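Local structure of SusD-like carbohydrate binding protein BF1063 (Bacteroides fragilis NCTC 9343, 3I4G) at residues T37-Y42 with G263-H269; A155-K160 with I522-L526; Y483-T487 with Y496-V500. The protein probably binds carbohydrate at the bacterial outer membrane, like other SusD-type glycan-capturing proteins. The contacts are given in a common frame with arbitrary orientation. Where two conformers were deposited one is given. Numbering follows the deposited sequence.

Contact 1 of 3, residues T37-Y42 with G263-H269; sequences TDGVEY and GTGLPQH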
loop_
_atom_site.group_PDB
_atom_site.type_symbol
_atom_site.label_atom_id
_atom_site.label_comp_id
_atom_site.label_asym_id
_atom_site.label_seq_id
_atom_site.Cartn_x
_atom_site.Cartn_y
_atom_site.Cartn_z
ATOM N N THR A 37 -14.503 1.752 -9.948
ATOM C CA THR A 37 -15.304 1.274 -11.079
ATOM C C THR A 37 -14.504 0.155 -11.723
ATOM O O THR A 37 -13.410 -0.157 -11.300
ATOM C CB THR A 37 -15.663 2.359 -12.086
ATOM O OG1 THR A 37 -14.453 2.911 -12.565
ATOM C CG2 THR A 37 -16.531 3.465 -11.422
ATOM N N ASP A 38 -15.111 -0.468 -12.719
ATOM C CA ASP A 38 -14.552 -1.591 -13.429
ATOM C C ASP A 38 -13.385 -1.192 -14.313
ATOM O O ASP A 38 -13.509 -0.291 -15.144
ATOM C CB ASP A 38 -15.668 -2.200 -14.301
ATOM C CG ASP A 38 -15.225 -3.418 -15.084
ATOM O OD1 ASP A 38 -14.268 -4.102 -14.670
ATOM O OD2 ASP A 38 -15.869 -3.694 -16.128
ATOM N N GLY A 39 -12.245 -1.856 -14.115
ATOM C CA GLY A 39 -11.116 -1.707 -15.004
ATOM C C GLY A 39 -10.021 -0.719 -14.774
ATOM O O GLY A 39 -9.616 -0.472 -13.648
ATOM N N VAL A 40 -9.527 -0.177 -15.878
ATOM C CA VAL A 40 -8.364 0.705 -15.857
ATOM C C VAL A 40 -8.714 2.047 -15.270
ATOM O O VAL A 40 -9.771 2.624 -15.596
ATOM C CB VAL A 40 -7.832 0.873 -17.267
ATOM C CG1 VAL A 40 -6.727 1.926 -17.361
ATOM C CG2 VAL A 40 -7.327 -0.502 -17.794
ATOM N N GLU A 41 -7.845 2.539 -14.398
ATOM C CA GLU A 41 -7.988 3.898 -13.853
ATOM C C GLU A 41 -6.663 4.595 -14.031
ATOM O O GLU A 41 -5.606 4.001 -13.884
ATOM C CB GLU A 41 -8.433 3.878 -12.407
ATOM C CG GLU A 41 -7.516 3.174 -11.457
ATOM C CD GLU A 41 -7.930 3.235 -10.018
ATOM O OE1 GLU A 41 -9.106 3.557 -9.719
ATOM O OE2 GLU A 41 -7.069 2.997 -9.142
ATOM N N TYR A 42 -6.727 5.896 -14.314
ATOM C CA TYR A 42 -5.552 6.722 -14.577
ATOM C C TYR A 42 -5.189 7.593 -13.404
ATOM O O TYR A 42 -4.242 8.378 -13.469
ATOM C CB TYR A 42 -5.786 7.565 -15.832
ATOM C CG TYR A 42 -5.990 6.671 -17.039
ATOM C CD1 TYR A 42 -4.909 6.021 -17.627
ATOM C CD2 TYR A 42 -7.267 6.403 -17.531
ATOM C CE1 TYR A 42 -5.104 5.183 -18.721
ATOM C CE2 TYR A 42 -7.441 5.549 -18.612
ATOM C CZ TYR A 42 -6.349 4.955 -19.177
ATOM O OH TYR A 42 -6.507 4.100 -20.284
ATOM N N GLY A 263 -13.816 -5.745 -12.418
ATOM C CA GLY A 263 -12.519 -6.358 -12.653
ATOM C C GLY A 263 -11.438 -5.327 -12.435
ATOM O O GLY A 263 -11.675 -4.129 -12.472
ATOM N N THR A 264 -10.236 -5.786 -12.187
ATOM C CA THR A 264 -9.104 -4.872 -12.047
ATOM C C THR A 264 -8.391 -4.630 -13.380
ATOM O O THR A 264 -8.274 -5.523 -14.207
ATOM C CB THR A 264 -8.072 -5.340 -10.996
ATOM O OG1 THR A 264 -6.996 -4.388 -11.011
ATOM C CG2 THR A 264 -7.515 -6.775 -11.270
ATOM N N GLY A 265 -8.006 -3.382 -13.610
ATOM C CA GLY A 265 -7.179 -3.039 -14.751
ATOM C C GLY A 265 -5.689 -3.046 -14.438
ATOM O O GLY A 265 -4.891 -2.625 -15.294
ATOM N N LEU A 266 -5.299 -3.506 -13.254
ATOM C CA LEU A 266 -3.899 -3.514 -12.875
ATOM C C LEU A 266 -3.049 -4.267 -13.902
ATOM O O LEU A 266 -1.965 -3.805 -14.242
ATOM C CB LEU A 266 -3.681 -4.091 -11.458
ATOM C CG LEU A 266 -2.239 -4.141 -10.985
ATOM C CD1 LEU A 266 -1.571 -2.734 -10.944
ATOM C CD2 LEU A 266 -2.191 -4.836 -9.627
ATOM N N PRO A 267 -3.490 -5.437 -14.424
ATOM C CA PRO A 267 -2.651 -6.091 -15.443
ATOM C C PRO A 267 -2.387 -5.230 -16.685
ATOM O O PRO A 267 -1.249 -5.145 -17.159
ATOM C CB PRO A 267 -3.441 -7.350 -15.775
ATOM C CG PRO A 267 -4.263 -7.596 -14.533
ATOM C CD PRO A 267 -4.694 -6.228 -14.127
ATOM N N GLN A 268 -3.427 -4.600 -17.232
ATOM C CA GLN A 268 -3.202 -3.734 -18.378
ATOM C C GLN A 268 -2.169 -2.684 -18.052
ATOM O O GLN A 268 -1.319 -2.313 -18.891
ATOM C CB GLN A 268 -4.524 -3.063 -18.756
ATOM C CG GLN A 268 -4.382 -2.013 -19.875
ATOM C CD GLN A 268 -4.053 -2.625 -21.203
ATOM O OE1 GLN A 268 -4.965 -2.976 -21.960
ATOM N NE2 GLN A 268 -2.765 -2.823 -21.476
ATOM N N HIS A 269 -2.252 -2.131 -16.859
ATOM C CA HIS A 269 -1.360 -1.067 -16.492
ATOM C C HIS A 269 0.040 -1.482 -16.130
ATOM O O HIS A 269 0.973 -0.735 -16.444
ATOM C CB HIS A 269 -1.912 -0.229 -15.305
ATOM C CG HIS A 269 -2.263 1.169 -15.703
ATOM N ND1 HIS A 269 -3.406 1.807 -15.270
ATOM C CD2 HIS A 269 -1.599 2.052 -16.483
ATOM C CE1 HIS A 269 -3.438 3.021 -15.805
ATOM N NE2 HIS A 269 -2.355 3.196 -16.544
HETATM O O HOH W 1 -12.007 -2.282 -10.467
#
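A single beta bridge, Gly39 with Thr264, anchors a loop from the N-terminal part of this SusD-like fold against the start of helix 266-270. The approach begins at Thr37, whose O is joined to Gly263 O by one water that donates to both, at 2.7 Å each. Asp38 follows, with OD1 accepting from Gly263 N at 2.8 Å while also bonded to Ser377. Gly39 then makes the bridge: its N donates to Gly263 O (2.9 Å), and its O takes a weak bond from Gly265 N (3.3 Å). Gly265, the helix N-cap residue, has no room for a CB beside Val40 N; independently, Gly39 has backbone angles (93/-144) that would jam a CB against the carbonyl O of Asp38. Val40 spreads over the first turn of the helix, CG2 lying 3.9 Å from Gln268 CG and CG1 3.8 Å from His269 CE1. The Glu41 carboxylate is bonded to Ser45, Ser49 and the backbone N of His51. Tyr42 meets His269 obliquely, ring planes at 80°. The imidazole is held by Tyr50 through ND1 and by a bound buffer molecule, EPE, through NE2, and at its edge CE1 comes within 3.1 Å of Glu41 O.

Contact 2 of 3, residues A155-K160 with I522-L526; sequences ANNVTK and INPNL. With EDO (1,2-ethanediol), chain J.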
loop_
_atom_site.group_PDB
_atom_site.type_symbol
_atom_site.label_atom_id
_atom_site.label_comp_id
_atom_site.label_asym_id
_atom_site.label_seq_id
_atom_site.Cartn_x
_atom_site.Cartn_y
_atom_site.Cartn_z
ATOM N N ALA A 155 -21.628 22.404 3.740
ATOM C CA ALA A 155 -20.374 21.746 3.404
ATOM C C ALA A 155 -19.306 22.755 2.964
ATOM O O ALA A 155 -18.107 22.524 3.152
ATOM C CB ALA A 155 -20.606 20.709 2.318
ATOM N N ASN A 156 -19.737 23.883 2.398
ATOM C CA ASN A 156 -18.803 24.912 1.915
ATOM C C ASN A 156 -18.317 25.871 3.012
ATOM O O ASN A 156 -17.501 26.762 2.741
ATOM C CB ASN A 156 -19.442 25.665 0.711
ATOM C CG ASN A 156 -19.535 24.794 -0.546
ATOM O OD1 ASN A 156 -18.792 23.818 -0.718
ATOM N ND2 ASN A 156 -20.410 25.186 -1.462
ATOM N N ASN A 157 -18.758 25.673 4.255
ATOM C CA ASN A 157 -18.377 26.532 5.372
ATOM C C ASN A 157 -17.845 25.819 6.608
ATOM O O ASN A 157 -17.644 26.433 7.650
ATOM C CB ASN A 157 -19.583 27.421 5.736
ATOM C CG ASN A 157 -19.804 28.522 4.708
ATOM O OD1 ASN A 157 -19.013 29.458 4.623
ATOM N ND2 ASN A 157 -20.847 28.384 3.902
ATOM N N VAL A 158 -17.554 24.534 6.474
ATOM C CA VAL A 158 -16.963 23.786 7.582
ATOM C C VAL A 158 -15.565 24.301 7.925
ATOM O O VAL A 158 -14.911 24.932 7.095
ATOM C CB VAL A 158 -16.882 22.266 7.277
ATOM C CG1 VAL A 158 -18.301 21.690 7.251
ATOM C CG2 VAL A 158 -16.097 21.986 5.978
ATOM N N THR A 159 -15.113 24.038 9.152
ATOM C CA THR A 159 -13.800 24.421 9.634
ATOM C C THR A 159 -12.909 23.179 9.768
ATOM O O THR A 159 -13.429 22.049 9.771
ATOM C CB THR A 159 -13.892 25.113 10.995
ATOM O OG1 THR A 159 -14.564 24.245 11.910
ATOM C CG2 THR A 159 -14.666 26.430 10.872
ATOM N N LYS A 160 -11.601 23.380 9.841
ATOM C CA LYS A 160 -10.666 22.277 10.031
ATOM C C LYS A 160 -10.638 21.798 11.485
ATOM O O LYS A 160 -10.803 22.600 12.425
ATOM C CB LYS A 160 -9.249 22.680 9.674
ATOM C CG LYS A 160 -9.006 23.097 8.249
ATOM C CD LYS A 160 -7.545 23.506 8.094
ATOM C CE LYS A 160 -7.181 24.004 6.690
ATOM N NZ LYS A 160 -5.753 24.351 6.464
ATOM N N ILE A 522 -13.469 27.872 -2.447
ATOM C CA ILE A 522 -14.856 27.900 -2.005
ATOM C C ILE A 522 -15.020 28.331 -0.559
ATOM O O ILE A 522 -15.829 29.214 -0.209
ATOM C CB ILE A 522 -15.463 26.493 -2.079
ATOM C CG1 ILE A 522 -15.681 26.077 -3.530
ATOM C CG2 ILE A 522 -16.785 26.443 -1.323
ATOM C CD1 ILE A 522 -16.027 24.625 -3.699
ATOM N N ASN A 523 -14.231 27.682 0.280
ATOM C CA ASN A 523 -14.362 27.768 1.722
ATOM C C ASN A 523 -13.213 28.537 2.348
ATOM O O ASN A 523 -12.106 28.009 2.458
ATOM C CB ASN A 523 -14.397 26.352 2.253
ATOM C CG ASN A 523 -14.669 26.276 3.743
ATOM O OD1 ASN A 523 -14.631 27.268 4.472
ATOM N ND2 ASN A 523 -14.969 25.082 4.193
ATOM N N PRO A 524 -13.494 29.751 2.866
ATOM C CA PRO A 524 -12.400 30.561 3.372
ATOM C C PRO A 524 -11.751 29.943 4.602
ATOM O O PRO A 524 -10.569 30.219 4.879
ATOM C CB PRO A 524 -13.089 31.899 3.714
ATOM C CG PRO A 524 -14.477 31.532 4.007
ATOM C CD PRO A 524 -14.805 30.391 3.104
ATOM N N ASN A 525 -12.476 29.058 5.284
ATOM C CA ASN A 525 -11.931 28.380 6.466
ATOM C C ASN A 525 -10.831 27.353 6.122
ATOM O O ASN A 525 -10.089 26.909 7.007
ATOM C CB ASN A 525 -13.030 27.682 7.256
ATOM C CG ASN A 525 -14.117 28.626 7.688
ATOM O OD1 ASN A 525 -13.829 29.645 8.295
ATOM N ND2 ASN A 525 -15.372 28.284 7.394
ATOM N N LEU A 526 -10.716 26.989 4.842
ATOM C CA LEU A 526 -9.693 26.036 4.392
ATOM C C LEU A 526 -8.502 26.712 3.702
ATOM O O LEU A 526 -7.656 26.040 3.101
ATOM C CB LEU A 526 -10.323 25.013 3.448
ATOM C CG LEU A 526 -11.496 24.226 4.001
ATOM C CD1 LEU A 526 -12.028 23.271 2.967
ATOM C CD2 LEU A 526 -11.093 23.495 5.314
HETATM C C1 EDO J . -14.897 18.992 2.965
HETATM O O1 EDO J . -14.551 20.373 3.060
HETATM C C2 EDO J . -16.183 18.710 3.721
HETATM O O2 EDO J . -17.297 19.426 3.144
HETATM O O HOH W 2 -15.576 22.834 2.430
HETATM O O HOH W 3 -18.053 29.517 1.608
HETATM O O HOH W 4 -5.145 25.534 3.962
HETATM O O HOH W 5 -10.648 26.057 9.634
#
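Asn525 and Asn156 give up the most surface here, 68 and 67 Å², and they show how a chain end can be tied down by amides and water. Asn525 points its CA-to-CB bond at the loop; its ND2 sends a weak hydrogen bond to Val158 O (3.4 Å), and its CG rests 3.9 Å from Thr159 CG2. Asn156 lays its amide on the last turn of helix 517-522, with CG 3.3 Å from Ile522 CG2, while water 3 lies 3.0 Å from Asn156 O and 2.9 Å from Ile522 O, bridging the two carbonyls. Asn523 is the first residue beyond the helix. Its OD1 accepts from Asn525 N at 2.9 Å, an Asx turn, and its ND2 reaches across to Val158 O, also at 2.9 Å. The C-terminal tail of the SusD-like fold is thereby laid at the surface along a loop from the N-terminal half of the chain. Water 2 joins Ala155 O (2.7 Å) to Asn523 ND2 (2.9 Å) and also touches O1 of an ethanediol, whose O2 makes a weak bond to Ala155 O (3.2 Å). Lys160 CG packs 3.6 Å from Leu526 CD2, and NZ reaches Leu526 O through water 4.

Contact 3 of 3, residues Y483-T487 with Y496-V500; sequences YATTT and YRWYV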
loop_
_atom_site.group_PDB
_atom_site.type_symbol
_atom_site.label_atom_id
_atom_site.label_comp_id
_atom_site.label_asym_id
_atom_site.label_seq_id
_atom_site.Cartn_x
_atom_site.Cartn_y
_atom_site.Cartn_z
ATOM N N TYR A 483 24.961 1.583 -22.692
ATOM C CA TYR A 483 24.778 2.251 -21.405
ATOM C C TYR A 483 25.553 3.541 -21.249
ATOM O O TYR A 483 24.985 4.607 -20.907
ATOM C CB TYR A 483 25.199 1.283 -20.283
ATOM C CG TYR A 483 25.205 1.939 -18.923
ATOM C CD1 TYR A 483 24.046 2.044 -18.189
ATOM C CD2 TYR A 483 26.366 2.446 -18.366
ATOM C CE1 TYR A 483 24.016 2.672 -16.946
ATOM C CE2 TYR A 483 26.352 3.046 -17.117
ATOM C CZ TYR A 483 25.170 3.144 -16.409
ATOM O OH TYR A 483 25.216 3.765 -15.185
ATOM N N ALA A 484 26.853 3.498 -21.511
ATOM C CA ALA A 484 27.698 4.660 -21.244
ATOM C C ALA A 484 27.286 5.941 -21.957
ATOM O O ALA A 484 27.491 7.049 -21.414
ATOM C CB ALA A 484 29.168 4.333 -21.601
ATOM N N THR A 485 26.743 5.808 -23.152
ATOM C CA THR A 485 26.362 6.992 -23.936
ATOM C C THR A 485 24.880 7.331 -23.910
ATOM O O THR A 485 24.481 8.345 -24.493
ATOM C CB THR A 485 26.806 6.828 -25.407
ATOM O OG1 THR A 485 26.270 5.623 -25.951
ATOM C CG2 THR A 485 28.344 6.827 -25.493
ATOM N N THR A 486 24.057 6.523 -23.242
ATOM C CA THR A 486 22.623 6.777 -23.236
ATOM C C THR A 486 22.054 7.016 -21.842
ATOM O O THR A 486 21.040 7.678 -21.745
ATOM C CB THR A 486 21.844 5.670 -23.988
ATOM O OG1 THR A 486 22.024 4.392 -23.359
ATOM C CG2 THR A 486 22.315 5.582 -25.443
ATOM N N THR A 487 22.656 6.492 -20.770
ATOM C CA THR A 487 22.162 6.873 -19.445
ATOM C C THR A 487 22.350 8.396 -19.289
ATOM O O THR A 487 23.367 8.934 -19.698
ATOM C CB THR A 487 22.862 6.085 -18.325
ATOM O OG1 THR A 487 22.275 6.433 -17.069
ATOM C CG2 THR A 487 24.367 6.358 -18.284
ATOM N N TYR A 496 26.963 0.514 -12.682
ATOM C CA TYR A 496 26.317 0.538 -13.998
ATOM C C TYR A 496 24.786 0.545 -13.927
ATOM O O TYR A 496 24.084 0.065 -14.830
ATOM C CB TYR A 496 26.799 -0.638 -14.890
ATOM C CG TYR A 496 28.296 -0.706 -15.056
ATOM C CD1 TYR A 496 29.080 -1.411 -14.138
ATOM C CD2 TYR A 496 28.921 -0.082 -16.099
ATOM C CE1 TYR A 496 30.444 -1.434 -14.245
ATOM C CE2 TYR A 496 30.316 -0.138 -16.237
ATOM C CZ TYR A 496 31.038 -0.833 -15.330
ATOM O OH TYR A 496 32.440 -0.876 -15.460
ATOM N N ARG A 497 24.245 1.140 -12.860
ATOM C CA ARG A 497 22.796 1.245 -12.716
ATOM C C ARG A 497 22.264 2.333 -13.650
ATOM O O ARG A 497 22.876 3.368 -13.852
ATOM C CB ARG A 497 22.410 1.550 -11.271
ATOM C CG ARG A 497 22.810 0.454 -10.299
ATOM C CD ARG A 497 22.547 0.840 -8.863
ATOM N NE ARG A 497 23.295 2.055 -8.560
ATOM C CZ ARG A 497 22.962 2.943 -7.637
ATOM N NH1 ARG A 497 21.953 2.717 -6.816
ATOM N NH2 ARG A 497 23.630 4.075 -7.542
ATOM N N TRP A 498 21.100 2.097 -14.228
ATOM C CA TRP A 498 20.475 3.054 -15.132
ATOM C C TRP A 498 20.016 4.319 -14.365
ATOM O O TRP A 498 19.396 4.190 -13.323
ATOM C CB TRP A 498 19.275 2.402 -15.851
ATOM C CG TRP A 498 18.653 3.235 -16.884
ATOM C CD1 TRP A 498 17.443 3.866 -16.828
ATOM C CD2 TRP A 498 19.206 3.549 -18.164
ATOM N NE1 TRP A 498 17.223 4.544 -17.989
ATOM C CE2 TRP A 498 18.288 4.375 -18.830
ATOM C CE3 TRP A 498 20.402 3.223 -18.806
ATOM C CZ2 TRP A 498 18.505 4.841 -20.140
ATOM C CZ3 TRP A 498 20.624 3.709 -20.084
ATOM C CH2 TRP A 498 19.675 4.493 -20.737
ATOM N N TYR A 499 20.268 5.519 -14.911
ATOM C CA TYR A 499 19.775 6.737 -14.287
ATOM C C TYR A 499 18.277 6.867 -14.608
ATOM O O TYR A 499 17.887 6.930 -15.779
ATOM C CB TYR A 499 20.496 7.993 -14.773
ATOM C CG TYR A 499 19.898 9.225 -14.126
ATOM C CD1 TYR A 499 20.293 9.618 -12.832
ATOM C CD2 TYR A 499 18.904 9.966 -14.762
ATOM C CE1 TYR A 499 19.728 10.703 -12.229
ATOM C CE2 TYR A 499 18.331 11.071 -14.138
ATOM C CZ TYR A 499 18.759 11.426 -12.884
ATOM O OH TYR A 499 18.214 12.531 -12.246
ATOM N N VAL A 500 17.458 6.940 -13.555
ATOM C CA VAL A 500 16.018 7.034 -13.731
ATOM C C VAL A 500 15.485 8.458 -13.585
ATOM O O VAL A 500 14.738 8.927 -14.449
ATOM C CB VAL A 500 15.315 6.101 -12.742
ATOM C CG1 VAL A 500 13.813 6.161 -12.886
ATOM C CG2 VAL A 500 15.748 4.668 -13.020
#
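Short sequence separation need not mean a simple hairpin turn: only eight residues divide these two segments, yet side chains provide both direct hydrogen bonds between them. Tyr496, just ahead of the strand, has positive phi and psi (60/31) and sets its CB over one face of the Tyr483 ring; the two rings also touch, Tyr483 CE2 lying 4.2 Å from Tyr496 CD2. The Arg497 guanidinium forms salt bridges with Asp491 and Glu289 and a cation-pi contact with Trp473, but its carbonyl faces Tyr483: Tyr483 OH donates to Arg497 O at 2.7 Å, and the same hydroxyl is bonded to Asp491 N. Trp498 starts from a CA-to-CB bond directed away, then brings its indole back against Tyr483, Thr486 and Thr487. Thr487 CA sits over the six-membered ring, 3.9 Å from the centroid, a CH-pi contact, while Tyr483 CD1 and Thr486 OG1, itself hydrogen-bonded to Gln482 O, lie at the indole edge, 3.9 Å from CE3 and 3.5 Å from CH2 of Trp498. Tyr499 N donates to Thr487 OG1 (3.1 Å), a hydroxyl also bonded to Glu489 O. With strand 471-476 pairing antiparallel to strand 497-502, the whole is a two-stranded ribbon whose connection carries a weakly bonded helical turn, folded back so that Tyr483 and Thr487 pack on the strand and on its Trp498.

Three ways of closing a chain appear in one fold, and none touches another. Contacts 1 and 2 cross along the sequence: each joins a segment from the first third of the chain to one much later, and their centres lie 34 Å apart. Contact 3 is local, nested within the long loop that contact 2 closes, with 49 Å between their centres; its nearest atoms are about 15 Å from those of contact 1. Contact 1, the most central at 16 Å from the chain centre, has EPE at His269 and an ethanediol near Thr264, and contact 2 also has an ethanediol. These ligands probably came from the crystallisation liquor, so none by itself identifies a carbohydrate site.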